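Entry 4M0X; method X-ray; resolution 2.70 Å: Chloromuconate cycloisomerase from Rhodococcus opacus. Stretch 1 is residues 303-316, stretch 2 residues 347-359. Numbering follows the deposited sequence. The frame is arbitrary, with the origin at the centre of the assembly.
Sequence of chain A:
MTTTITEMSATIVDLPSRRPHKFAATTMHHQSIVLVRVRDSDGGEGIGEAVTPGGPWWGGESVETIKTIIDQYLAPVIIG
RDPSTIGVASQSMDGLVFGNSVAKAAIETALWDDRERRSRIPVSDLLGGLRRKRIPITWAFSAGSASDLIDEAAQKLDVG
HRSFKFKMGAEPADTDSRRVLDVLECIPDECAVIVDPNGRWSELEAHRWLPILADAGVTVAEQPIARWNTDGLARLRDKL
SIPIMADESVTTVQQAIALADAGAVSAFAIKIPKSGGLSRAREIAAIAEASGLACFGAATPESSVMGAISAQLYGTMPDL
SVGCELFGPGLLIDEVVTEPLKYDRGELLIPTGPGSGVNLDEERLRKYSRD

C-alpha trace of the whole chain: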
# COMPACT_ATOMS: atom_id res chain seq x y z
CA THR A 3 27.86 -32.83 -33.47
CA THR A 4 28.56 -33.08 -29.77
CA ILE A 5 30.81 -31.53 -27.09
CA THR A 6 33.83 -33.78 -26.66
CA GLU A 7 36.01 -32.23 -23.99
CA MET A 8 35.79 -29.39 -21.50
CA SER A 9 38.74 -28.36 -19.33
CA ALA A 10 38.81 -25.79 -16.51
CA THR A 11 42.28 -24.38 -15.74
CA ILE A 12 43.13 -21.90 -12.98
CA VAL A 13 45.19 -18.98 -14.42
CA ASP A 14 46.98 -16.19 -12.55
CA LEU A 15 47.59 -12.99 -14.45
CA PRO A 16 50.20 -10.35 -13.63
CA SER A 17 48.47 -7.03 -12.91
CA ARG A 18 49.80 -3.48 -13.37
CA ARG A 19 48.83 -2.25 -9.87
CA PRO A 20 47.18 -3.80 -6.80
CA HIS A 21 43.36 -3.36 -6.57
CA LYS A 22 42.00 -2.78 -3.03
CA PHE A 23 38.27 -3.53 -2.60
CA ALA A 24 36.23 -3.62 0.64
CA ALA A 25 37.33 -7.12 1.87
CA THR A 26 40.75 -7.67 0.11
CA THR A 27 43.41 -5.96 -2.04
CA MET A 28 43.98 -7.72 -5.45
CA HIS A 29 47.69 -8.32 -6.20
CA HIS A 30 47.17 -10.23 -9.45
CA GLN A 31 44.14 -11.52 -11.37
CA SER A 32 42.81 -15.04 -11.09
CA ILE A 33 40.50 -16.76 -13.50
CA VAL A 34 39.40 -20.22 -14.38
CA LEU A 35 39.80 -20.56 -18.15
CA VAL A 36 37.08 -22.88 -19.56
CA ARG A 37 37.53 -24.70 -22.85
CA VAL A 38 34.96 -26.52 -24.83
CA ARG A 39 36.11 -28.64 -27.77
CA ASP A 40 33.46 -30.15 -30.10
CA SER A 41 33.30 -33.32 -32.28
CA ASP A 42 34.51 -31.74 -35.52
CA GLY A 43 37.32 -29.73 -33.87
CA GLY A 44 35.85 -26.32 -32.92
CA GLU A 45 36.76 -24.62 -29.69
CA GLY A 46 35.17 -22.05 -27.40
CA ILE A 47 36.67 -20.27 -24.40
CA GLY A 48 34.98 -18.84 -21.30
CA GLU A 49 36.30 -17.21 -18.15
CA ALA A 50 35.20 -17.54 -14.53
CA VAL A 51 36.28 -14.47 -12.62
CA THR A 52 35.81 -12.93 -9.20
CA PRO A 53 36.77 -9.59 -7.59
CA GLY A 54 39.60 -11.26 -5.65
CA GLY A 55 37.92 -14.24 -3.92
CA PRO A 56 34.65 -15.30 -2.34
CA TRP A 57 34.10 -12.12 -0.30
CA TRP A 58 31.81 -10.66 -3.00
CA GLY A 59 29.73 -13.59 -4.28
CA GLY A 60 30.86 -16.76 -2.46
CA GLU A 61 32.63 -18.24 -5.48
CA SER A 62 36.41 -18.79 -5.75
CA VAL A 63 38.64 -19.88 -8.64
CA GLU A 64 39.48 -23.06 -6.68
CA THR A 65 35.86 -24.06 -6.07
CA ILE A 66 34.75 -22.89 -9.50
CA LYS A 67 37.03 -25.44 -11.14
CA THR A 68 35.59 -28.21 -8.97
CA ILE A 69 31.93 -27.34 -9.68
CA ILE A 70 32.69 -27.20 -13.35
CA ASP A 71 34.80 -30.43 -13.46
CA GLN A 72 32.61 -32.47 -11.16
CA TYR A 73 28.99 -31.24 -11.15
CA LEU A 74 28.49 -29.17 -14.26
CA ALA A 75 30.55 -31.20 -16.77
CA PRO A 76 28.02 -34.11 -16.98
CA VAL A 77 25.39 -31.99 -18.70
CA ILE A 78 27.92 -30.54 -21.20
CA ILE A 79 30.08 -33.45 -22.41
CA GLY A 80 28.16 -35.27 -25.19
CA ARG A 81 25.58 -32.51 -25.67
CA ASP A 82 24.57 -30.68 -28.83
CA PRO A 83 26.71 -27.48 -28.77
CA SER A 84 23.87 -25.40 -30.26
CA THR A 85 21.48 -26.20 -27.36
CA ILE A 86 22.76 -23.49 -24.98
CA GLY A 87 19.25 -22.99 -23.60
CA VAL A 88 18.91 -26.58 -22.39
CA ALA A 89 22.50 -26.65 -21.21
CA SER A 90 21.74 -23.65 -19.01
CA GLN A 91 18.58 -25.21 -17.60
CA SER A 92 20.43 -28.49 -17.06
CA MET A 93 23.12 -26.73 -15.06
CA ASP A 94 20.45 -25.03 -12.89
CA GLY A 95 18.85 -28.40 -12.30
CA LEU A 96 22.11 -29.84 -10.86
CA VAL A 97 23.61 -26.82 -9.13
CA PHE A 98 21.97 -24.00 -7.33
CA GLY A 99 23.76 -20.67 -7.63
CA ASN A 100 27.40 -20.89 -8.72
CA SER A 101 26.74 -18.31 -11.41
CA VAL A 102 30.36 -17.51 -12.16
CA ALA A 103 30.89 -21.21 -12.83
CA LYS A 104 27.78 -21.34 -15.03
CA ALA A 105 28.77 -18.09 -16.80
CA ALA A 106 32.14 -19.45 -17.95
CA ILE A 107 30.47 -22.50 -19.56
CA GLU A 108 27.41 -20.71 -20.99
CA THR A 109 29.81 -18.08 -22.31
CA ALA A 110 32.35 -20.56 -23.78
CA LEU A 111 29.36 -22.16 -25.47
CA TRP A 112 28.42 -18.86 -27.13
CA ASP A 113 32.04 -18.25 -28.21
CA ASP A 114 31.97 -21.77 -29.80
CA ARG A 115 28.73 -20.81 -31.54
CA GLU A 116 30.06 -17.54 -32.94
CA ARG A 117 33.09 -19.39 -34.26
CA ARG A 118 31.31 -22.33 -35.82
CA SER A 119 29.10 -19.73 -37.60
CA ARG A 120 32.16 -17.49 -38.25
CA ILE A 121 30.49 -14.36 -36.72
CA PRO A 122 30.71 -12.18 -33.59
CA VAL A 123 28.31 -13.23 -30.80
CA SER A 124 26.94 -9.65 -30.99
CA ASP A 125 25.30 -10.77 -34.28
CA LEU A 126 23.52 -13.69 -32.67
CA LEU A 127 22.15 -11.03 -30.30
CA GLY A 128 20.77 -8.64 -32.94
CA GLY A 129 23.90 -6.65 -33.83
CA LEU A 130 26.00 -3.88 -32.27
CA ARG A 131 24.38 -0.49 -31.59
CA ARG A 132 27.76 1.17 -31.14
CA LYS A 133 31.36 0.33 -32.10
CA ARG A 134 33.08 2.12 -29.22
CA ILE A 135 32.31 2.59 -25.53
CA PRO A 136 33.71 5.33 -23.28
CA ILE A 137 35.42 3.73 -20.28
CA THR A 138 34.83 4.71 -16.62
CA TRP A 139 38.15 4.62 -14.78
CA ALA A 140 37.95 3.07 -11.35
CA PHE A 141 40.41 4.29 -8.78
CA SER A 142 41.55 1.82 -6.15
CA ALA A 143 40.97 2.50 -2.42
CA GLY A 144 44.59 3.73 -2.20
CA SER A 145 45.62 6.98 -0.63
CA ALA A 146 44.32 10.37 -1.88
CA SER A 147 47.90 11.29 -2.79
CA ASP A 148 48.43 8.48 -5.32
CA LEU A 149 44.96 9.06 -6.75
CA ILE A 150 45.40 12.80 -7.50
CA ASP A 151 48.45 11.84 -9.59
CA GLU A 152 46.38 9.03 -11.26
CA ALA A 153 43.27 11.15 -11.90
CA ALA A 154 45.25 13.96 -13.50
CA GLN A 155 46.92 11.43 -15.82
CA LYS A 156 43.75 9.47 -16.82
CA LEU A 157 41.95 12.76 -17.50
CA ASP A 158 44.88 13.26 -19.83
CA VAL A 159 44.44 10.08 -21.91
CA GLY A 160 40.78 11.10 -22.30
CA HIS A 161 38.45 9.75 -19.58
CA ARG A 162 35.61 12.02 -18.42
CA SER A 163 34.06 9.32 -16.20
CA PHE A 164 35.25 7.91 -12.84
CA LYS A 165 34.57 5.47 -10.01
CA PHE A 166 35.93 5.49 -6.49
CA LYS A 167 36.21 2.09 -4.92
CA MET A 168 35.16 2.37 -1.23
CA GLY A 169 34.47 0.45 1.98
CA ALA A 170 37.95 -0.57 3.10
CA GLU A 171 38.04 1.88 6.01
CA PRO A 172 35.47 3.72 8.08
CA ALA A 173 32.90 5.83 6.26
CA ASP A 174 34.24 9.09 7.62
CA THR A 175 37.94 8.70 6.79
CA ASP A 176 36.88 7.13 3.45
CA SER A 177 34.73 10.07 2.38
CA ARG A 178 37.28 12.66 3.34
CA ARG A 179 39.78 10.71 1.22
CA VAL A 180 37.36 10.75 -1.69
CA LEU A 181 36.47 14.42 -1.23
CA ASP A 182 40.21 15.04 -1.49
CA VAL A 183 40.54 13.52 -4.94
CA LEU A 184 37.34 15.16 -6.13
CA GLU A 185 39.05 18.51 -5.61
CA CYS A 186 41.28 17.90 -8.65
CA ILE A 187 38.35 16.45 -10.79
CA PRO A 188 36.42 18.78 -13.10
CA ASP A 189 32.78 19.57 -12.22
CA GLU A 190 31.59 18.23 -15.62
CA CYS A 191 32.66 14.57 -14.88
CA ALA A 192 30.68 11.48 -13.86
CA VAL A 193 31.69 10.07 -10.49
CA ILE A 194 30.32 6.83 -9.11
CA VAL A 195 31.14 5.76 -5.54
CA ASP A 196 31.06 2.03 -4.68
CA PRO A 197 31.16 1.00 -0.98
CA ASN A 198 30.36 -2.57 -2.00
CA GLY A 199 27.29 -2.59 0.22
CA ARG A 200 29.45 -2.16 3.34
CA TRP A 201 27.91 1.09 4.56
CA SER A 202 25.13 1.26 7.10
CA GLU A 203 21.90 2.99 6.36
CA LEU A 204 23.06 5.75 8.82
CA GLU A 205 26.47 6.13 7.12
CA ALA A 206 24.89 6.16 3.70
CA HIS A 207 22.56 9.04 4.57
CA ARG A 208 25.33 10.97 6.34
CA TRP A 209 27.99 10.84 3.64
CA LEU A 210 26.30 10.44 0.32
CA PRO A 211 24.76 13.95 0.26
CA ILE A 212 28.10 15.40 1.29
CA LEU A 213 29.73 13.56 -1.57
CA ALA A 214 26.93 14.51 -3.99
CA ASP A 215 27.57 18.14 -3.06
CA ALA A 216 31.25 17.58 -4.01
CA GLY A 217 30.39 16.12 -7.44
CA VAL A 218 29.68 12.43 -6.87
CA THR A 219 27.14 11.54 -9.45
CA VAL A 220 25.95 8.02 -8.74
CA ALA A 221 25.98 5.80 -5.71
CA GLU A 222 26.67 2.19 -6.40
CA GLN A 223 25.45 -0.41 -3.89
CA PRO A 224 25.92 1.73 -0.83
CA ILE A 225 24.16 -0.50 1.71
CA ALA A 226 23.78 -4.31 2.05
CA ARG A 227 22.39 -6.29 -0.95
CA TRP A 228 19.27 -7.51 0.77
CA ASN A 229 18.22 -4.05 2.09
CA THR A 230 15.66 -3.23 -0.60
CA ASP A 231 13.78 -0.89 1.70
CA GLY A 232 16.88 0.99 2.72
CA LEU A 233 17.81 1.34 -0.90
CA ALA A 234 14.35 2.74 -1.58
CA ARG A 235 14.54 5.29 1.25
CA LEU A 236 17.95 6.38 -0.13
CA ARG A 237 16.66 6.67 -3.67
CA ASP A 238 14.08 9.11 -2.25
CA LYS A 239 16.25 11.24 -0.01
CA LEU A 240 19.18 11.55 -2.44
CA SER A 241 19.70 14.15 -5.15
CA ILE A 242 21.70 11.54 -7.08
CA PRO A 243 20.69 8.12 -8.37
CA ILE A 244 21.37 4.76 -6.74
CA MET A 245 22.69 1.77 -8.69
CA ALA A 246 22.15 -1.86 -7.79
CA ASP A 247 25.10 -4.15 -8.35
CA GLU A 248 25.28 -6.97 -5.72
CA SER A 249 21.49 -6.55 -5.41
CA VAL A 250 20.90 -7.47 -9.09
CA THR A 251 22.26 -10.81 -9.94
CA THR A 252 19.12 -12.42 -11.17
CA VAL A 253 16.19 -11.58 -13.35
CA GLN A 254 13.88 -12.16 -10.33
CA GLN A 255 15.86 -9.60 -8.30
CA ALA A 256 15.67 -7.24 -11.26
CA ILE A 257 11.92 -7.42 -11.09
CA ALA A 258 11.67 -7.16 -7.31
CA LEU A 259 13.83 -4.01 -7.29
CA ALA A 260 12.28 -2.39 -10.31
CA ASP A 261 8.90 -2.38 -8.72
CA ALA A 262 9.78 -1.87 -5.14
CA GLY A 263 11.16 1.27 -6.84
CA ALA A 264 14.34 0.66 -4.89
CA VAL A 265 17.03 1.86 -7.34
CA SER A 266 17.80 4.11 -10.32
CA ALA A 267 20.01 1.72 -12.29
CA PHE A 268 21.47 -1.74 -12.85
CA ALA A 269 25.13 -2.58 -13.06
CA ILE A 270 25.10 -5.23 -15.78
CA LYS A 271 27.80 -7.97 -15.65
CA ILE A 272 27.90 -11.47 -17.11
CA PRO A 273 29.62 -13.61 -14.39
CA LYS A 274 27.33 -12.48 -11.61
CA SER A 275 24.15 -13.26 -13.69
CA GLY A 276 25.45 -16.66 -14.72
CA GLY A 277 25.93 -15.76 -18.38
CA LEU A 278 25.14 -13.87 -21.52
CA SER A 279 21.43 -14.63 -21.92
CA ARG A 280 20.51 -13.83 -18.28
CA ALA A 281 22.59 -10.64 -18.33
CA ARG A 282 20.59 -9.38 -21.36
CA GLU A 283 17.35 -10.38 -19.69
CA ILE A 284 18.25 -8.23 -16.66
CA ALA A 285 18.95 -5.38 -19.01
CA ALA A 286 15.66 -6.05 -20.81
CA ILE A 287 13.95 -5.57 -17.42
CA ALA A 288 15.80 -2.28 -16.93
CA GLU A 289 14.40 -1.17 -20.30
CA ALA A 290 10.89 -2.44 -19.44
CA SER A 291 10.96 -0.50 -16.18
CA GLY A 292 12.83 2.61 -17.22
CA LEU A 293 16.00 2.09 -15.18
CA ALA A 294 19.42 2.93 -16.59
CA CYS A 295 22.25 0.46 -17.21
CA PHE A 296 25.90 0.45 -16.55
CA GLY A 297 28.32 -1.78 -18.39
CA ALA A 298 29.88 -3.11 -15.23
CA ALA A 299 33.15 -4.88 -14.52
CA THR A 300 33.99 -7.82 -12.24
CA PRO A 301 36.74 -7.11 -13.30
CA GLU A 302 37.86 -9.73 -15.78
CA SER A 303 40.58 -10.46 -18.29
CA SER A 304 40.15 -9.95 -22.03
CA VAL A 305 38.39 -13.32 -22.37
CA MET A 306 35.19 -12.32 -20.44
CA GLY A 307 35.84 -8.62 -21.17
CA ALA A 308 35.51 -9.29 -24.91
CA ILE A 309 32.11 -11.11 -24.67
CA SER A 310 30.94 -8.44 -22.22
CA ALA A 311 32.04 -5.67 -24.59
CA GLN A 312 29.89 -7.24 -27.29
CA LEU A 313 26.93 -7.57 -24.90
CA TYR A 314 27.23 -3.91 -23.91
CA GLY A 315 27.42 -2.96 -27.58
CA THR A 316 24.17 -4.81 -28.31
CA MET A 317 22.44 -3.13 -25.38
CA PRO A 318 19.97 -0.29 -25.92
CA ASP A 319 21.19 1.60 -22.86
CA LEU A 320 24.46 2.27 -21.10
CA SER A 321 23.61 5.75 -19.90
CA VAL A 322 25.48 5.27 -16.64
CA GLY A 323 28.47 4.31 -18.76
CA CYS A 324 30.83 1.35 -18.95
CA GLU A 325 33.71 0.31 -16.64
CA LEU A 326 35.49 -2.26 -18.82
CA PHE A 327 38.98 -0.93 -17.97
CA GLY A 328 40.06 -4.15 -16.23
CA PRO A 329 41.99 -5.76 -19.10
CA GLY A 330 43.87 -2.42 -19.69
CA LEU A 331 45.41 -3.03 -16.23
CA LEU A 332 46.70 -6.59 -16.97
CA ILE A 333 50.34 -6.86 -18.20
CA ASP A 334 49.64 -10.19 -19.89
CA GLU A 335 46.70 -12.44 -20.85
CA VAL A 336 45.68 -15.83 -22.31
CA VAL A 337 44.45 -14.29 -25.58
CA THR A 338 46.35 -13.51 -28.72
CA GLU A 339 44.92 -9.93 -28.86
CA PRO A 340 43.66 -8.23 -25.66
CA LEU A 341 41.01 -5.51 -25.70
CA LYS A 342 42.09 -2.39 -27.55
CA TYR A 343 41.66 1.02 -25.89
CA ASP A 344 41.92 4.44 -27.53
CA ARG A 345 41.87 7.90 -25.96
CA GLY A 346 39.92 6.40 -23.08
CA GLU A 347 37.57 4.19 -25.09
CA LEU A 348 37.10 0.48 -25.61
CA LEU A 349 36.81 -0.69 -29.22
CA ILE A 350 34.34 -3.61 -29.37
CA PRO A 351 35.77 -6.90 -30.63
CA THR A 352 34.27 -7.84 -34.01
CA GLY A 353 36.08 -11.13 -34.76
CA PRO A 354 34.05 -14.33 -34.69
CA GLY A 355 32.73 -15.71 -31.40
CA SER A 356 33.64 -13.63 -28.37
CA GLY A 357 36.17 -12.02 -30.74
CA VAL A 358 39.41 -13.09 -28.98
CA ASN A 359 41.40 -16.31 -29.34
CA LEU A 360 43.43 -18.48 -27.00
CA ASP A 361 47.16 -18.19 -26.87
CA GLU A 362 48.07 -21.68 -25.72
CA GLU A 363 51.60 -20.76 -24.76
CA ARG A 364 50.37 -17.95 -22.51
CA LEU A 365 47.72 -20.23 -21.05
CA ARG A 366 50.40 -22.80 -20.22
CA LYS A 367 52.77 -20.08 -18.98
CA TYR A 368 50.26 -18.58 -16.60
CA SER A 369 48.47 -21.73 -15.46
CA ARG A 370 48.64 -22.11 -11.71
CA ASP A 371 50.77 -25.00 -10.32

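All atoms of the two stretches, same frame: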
# COMPACT_ATOMS: atom_id res chain seq x y z
N SER A 303 39.53 -10.56 -17.33
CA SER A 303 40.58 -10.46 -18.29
C SER A 303 39.94 -10.11 -19.63
O SER A 303 38.74 -9.81 -19.69
CB SER A 303 41.25 -11.80 -18.40
OG SER A 303 40.33 -12.68 -19.01
N SER A 304 40.71 -10.19 -20.71
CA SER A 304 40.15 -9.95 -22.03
C SER A 304 39.21 -11.03 -22.53
O SER A 304 38.39 -10.75 -23.41
CB SER A 304 41.24 -9.67 -23.04
OG SER A 304 41.74 -8.36 -22.81
N VAL A 305 39.30 -12.24 -21.97
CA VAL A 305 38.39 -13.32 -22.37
C VAL A 305 36.90 -12.98 -22.10
O VAL A 305 36.09 -12.96 -23.04
CB VAL A 305 38.76 -14.67 -21.75
CG1 VAL A 305 37.80 -15.78 -22.21
CG2 VAL A 305 40.21 -15.02 -22.06
N MET A 306 36.54 -12.73 -20.83
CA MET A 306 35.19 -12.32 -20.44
C MET A 306 34.90 -10.85 -20.85
O MET A 306 33.78 -10.52 -21.27
CB MET A 306 34.98 -12.53 -18.92
CG MET A 306 33.68 -11.97 -18.29
SD MET A 306 32.14 -12.74 -18.83
CE MET A 306 32.34 -14.46 -18.36
N GLY A 307 35.93 -10.01 -20.76
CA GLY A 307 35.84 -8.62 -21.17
C GLY A 307 35.38 -8.45 -22.61
O GLY A 307 34.49 -7.64 -22.89
N ALA A 308 35.98 -9.22 -23.52
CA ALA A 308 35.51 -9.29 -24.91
C ALA A 308 34.02 -9.67 -25.10
O ALA A 308 33.32 -8.99 -25.83
CB ALA A 308 36.41 -10.19 -25.75
N ILE A 309 33.52 -10.73 -24.45
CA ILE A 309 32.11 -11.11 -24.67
C ILE A 309 31.22 -10.04 -24.05
O ILE A 309 30.27 -9.59 -24.68
CB ILE A 309 31.76 -12.59 -24.25
CG1 ILE A 309 30.33 -12.95 -24.58
CG2 ILE A 309 31.95 -12.88 -22.77
CD1 ILE A 309 29.90 -12.59 -25.98
N SER A 310 31.58 -9.60 -22.84
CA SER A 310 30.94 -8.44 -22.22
C SER A 310 30.88 -7.22 -23.12
O SER A 310 29.82 -6.63 -23.24
CB SER A 310 31.66 -8.05 -20.94
OG SER A 310 31.53 -9.08 -19.99
N ALA A 311 32.00 -6.84 -23.72
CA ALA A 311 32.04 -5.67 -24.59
C ALA A 311 31.00 -5.80 -25.70
O ALA A 311 30.30 -4.83 -26.04
CB ALA A 311 33.43 -5.45 -25.16
N GLN A 312 30.88 -7.00 -26.25
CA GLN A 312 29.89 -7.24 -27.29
C GLN A 312 28.47 -7.09 -26.72
O GLN A 312 27.65 -6.37 -27.29
CB GLN A 312 30.11 -8.59 -27.97
CG GLN A 312 31.13 -8.51 -29.09
CD GLN A 312 31.40 -9.84 -29.74
OE1 GLN A 312 30.49 -10.64 -29.96
NE2 GLN A 312 32.66 -10.09 -30.07
N LEU A 313 28.20 -7.75 -25.60
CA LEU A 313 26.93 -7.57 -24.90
C LEU A 313 26.56 -6.09 -24.81
O LEU A 313 25.51 -5.66 -25.34
CB LEU A 313 27.00 -8.17 -23.49
CG LEU A 313 25.80 -7.88 -22.60
CD1 LEU A 313 24.54 -8.52 -23.18
CD2 LEU A 313 26.04 -8.40 -21.20
N TYR A 314 27.45 -5.33 -24.17
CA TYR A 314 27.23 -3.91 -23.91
C TYR A 314 27.01 -3.14 -25.20
O TYR A 314 26.21 -2.22 -25.24
CB TYR A 314 28.39 -3.32 -23.11
CG TYR A 314 28.74 -4.04 -21.80
CD1 TYR A 314 27.90 -5.02 -21.28
CD2 TYR A 314 29.89 -3.69 -21.07
CE1 TYR A 314 28.21 -5.66 -20.09
CE2 TYR A 314 30.20 -4.34 -19.87
CZ TYR A 314 29.35 -5.33 -19.39
OH TYR A 314 29.61 -6.00 -18.20
N GLY A 315 27.70 -3.53 -26.27
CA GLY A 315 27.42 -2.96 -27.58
C GLY A 315 26.07 -3.35 -28.20
O GLY A 315 25.55 -2.62 -29.07
N THR A 316 25.49 -4.49 -27.80
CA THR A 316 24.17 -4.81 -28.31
C THR A 316 23.10 -4.07 -27.53
O THR A 316 22.00 -3.92 -27.99
CB THR A 316 23.82 -6.33 -28.34
OG1 THR A 316 23.49 -6.81 -27.03
CG2 THR A 316 24.92 -7.19 -28.94
N GLU A 347 38.74 4.90 -24.57
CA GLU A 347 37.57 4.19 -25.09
C GLU A 347 37.89 2.75 -25.44
O GLU A 347 38.95 2.46 -25.96
CB GLU A 347 37.01 4.88 -26.33
CG GLU A 347 36.54 6.31 -26.11
CD GLU A 347 35.82 6.92 -27.31
OE1 GLU A 347 34.98 7.80 -27.07
OE2 GLU A 347 36.09 6.53 -28.47
N LEU A 348 36.96 1.85 -25.17
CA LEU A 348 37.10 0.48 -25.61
C LEU A 348 36.57 0.36 -27.03
O LEU A 348 35.51 0.92 -27.34
CB LEU A 348 36.34 -0.46 -24.67
CG LEU A 348 36.25 -1.93 -25.06
CD1 LEU A 348 37.62 -2.60 -25.13
CD2 LEU A 348 35.33 -2.64 -24.07
N LEU A 349 37.32 -0.33 -27.91
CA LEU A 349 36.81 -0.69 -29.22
C LEU A 349 36.20 -2.09 -29.10
O LEU A 349 36.84 -3.00 -28.58
CB LEU A 349 37.93 -0.73 -30.23
CG LEU A 349 38.98 0.34 -30.48
CD1 LEU A 349 39.85 -0.22 -31.60
CD2 LEU A 349 38.42 1.70 -30.89
N ILE A 350 34.98 -2.30 -29.57
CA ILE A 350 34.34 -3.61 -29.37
C ILE A 350 34.87 -4.72 -30.31
O ILE A 350 34.87 -4.58 -31.55
CB ILE A 350 32.79 -3.53 -29.45
CG1 ILE A 350 32.25 -2.63 -28.32
CG2 ILE A 350 32.17 -4.92 -29.40
CD1 ILE A 350 30.92 -1.97 -28.61
N PRO A 351 35.33 -5.84 -29.73
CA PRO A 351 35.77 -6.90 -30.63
C PRO A 351 34.69 -7.30 -31.64
O PRO A 351 33.49 -7.33 -31.31
CB PRO A 351 36.11 -8.06 -29.67
CG PRO A 351 36.52 -7.35 -28.42
CD PRO A 351 35.53 -6.21 -28.32
N THR A 352 35.13 -7.58 -32.87
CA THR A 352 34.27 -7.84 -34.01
C THR A 352 34.55 -9.22 -34.60
O THR A 352 33.75 -9.73 -35.40
CB THR A 352 34.42 -6.75 -35.11
OG1 THR A 352 35.81 -6.59 -35.47
CG2 THR A 352 33.88 -5.40 -34.65
N GLY A 353 35.68 -9.83 -34.23
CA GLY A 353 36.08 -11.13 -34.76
C GLY A 353 35.03 -12.17 -34.44
O GLY A 353 34.08 -11.88 -33.71
N PRO A 354 35.16 -13.40 -34.98
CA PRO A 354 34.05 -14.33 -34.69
C PRO A 354 34.07 -14.75 -33.24
O PRO A 354 35.09 -14.56 -32.56
CB PRO A 354 34.33 -15.54 -35.61
CG PRO A 354 35.48 -15.14 -36.47
CD PRO A 354 36.21 -14.01 -35.81
N GLY A 355 32.94 -15.31 -32.79
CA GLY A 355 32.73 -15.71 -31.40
C GLY A 355 32.75 -14.51 -30.46
O GLY A 355 32.22 -13.43 -30.76
N SER A 356 33.38 -14.71 -29.30
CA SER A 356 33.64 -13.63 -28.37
C SER A 356 34.56 -12.59 -28.98
O SER A 356 34.69 -11.51 -28.45
CB SER A 356 34.32 -14.18 -27.14
OG SER A 356 35.66 -14.51 -27.47
N GLY A 357 35.24 -12.95 -30.07
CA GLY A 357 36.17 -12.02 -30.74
C GLY A 357 37.63 -12.04 -30.35
O GLY A 357 38.40 -11.27 -30.87
N VAL A 358 38.01 -12.91 -29.41
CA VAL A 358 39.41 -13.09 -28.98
C VAL A 358 39.71 -14.56 -29.01
O VAL A 358 38.79 -15.36 -28.85
CB VAL A 358 39.67 -12.60 -27.53
CG1 VAL A 358 39.74 -11.08 -27.48
CG2 VAL A 358 38.61 -13.14 -26.59
N ASN A 359 40.98 -14.92 -29.20
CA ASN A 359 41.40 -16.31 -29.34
C ASN A 359 42.39 -16.72 -28.28
O ASN A 359 43.14 -15.89 -27.78
CB ASN A 359 42.00 -16.49 -30.70
CG ASN A 359 40.97 -16.38 -31.81
OD1 ASN A 359 40.97 -15.41 -32.57
ND2 ASN A 359 40.06 -17.36 -31.89

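Residues 304-316 form a helix, against one side of which the second stretch runs as a short strand (347-349) followed by an irregular loop. The backbones come closest at Ile-309 and Ser-356, whose CA atoms lie 4.7 Å apart, and the contact buries 507 Å² in total. Ser-303 caps the helix, its OG accepting from Val-305 N at 3.2 Å.

Gln-312 contributes the largest covered area. Its CA-to-CB bond points sideways, but the extended side chain carries the amide into the loop, where backbone carbonyls gather around it. Gln-312 NE2 donates a weak hydrogen bond to Gly-355 O (3.4 Å, 144°). Gln-312 NE2 also lies 3.0 Å from Ser-356 O, but the angle there is too poor for a hydrogen bond. Gln-312 OE1 finds its partner elsewhere in the structure. The carbonyls of Gly-355 and Ser-356 belong to a type II' turn from Pro-354 to Gly-357, in which Gly-355 adopts the positive phi that glycine readily accommodates. Nearer the backbone, the aliphatic part of the same side chain packs on Ile-350, with Gln-312 CG 3.8 Å from Ile-350 CG2.

Ile-350 covers the next largest area and follows the helix toward its C-terminal end. Its CG1 lies 3.7 Å from Ala-311 O, and its CD1 reaches within 3.8 Å of Gly-315 CA. The absence of a side chain at Gly-315 makes this approach possible: an ideal CB there would sit only 2.8 Å from Ile-350 CD1.

Ala-311 and Ala-308, one turn apart, both point toward the second stretch, and their small methyls permit close apolar packing. Ala-311 CB meets Leu-348 CD2 at 3.6 Å and Pro-351 CD at 3.9 Å. Ala-308 CB contacts Pro-351 CG at 3.9 Å and Val-358 CG2 at 3.8 Å, so the proline ring touches both alanines.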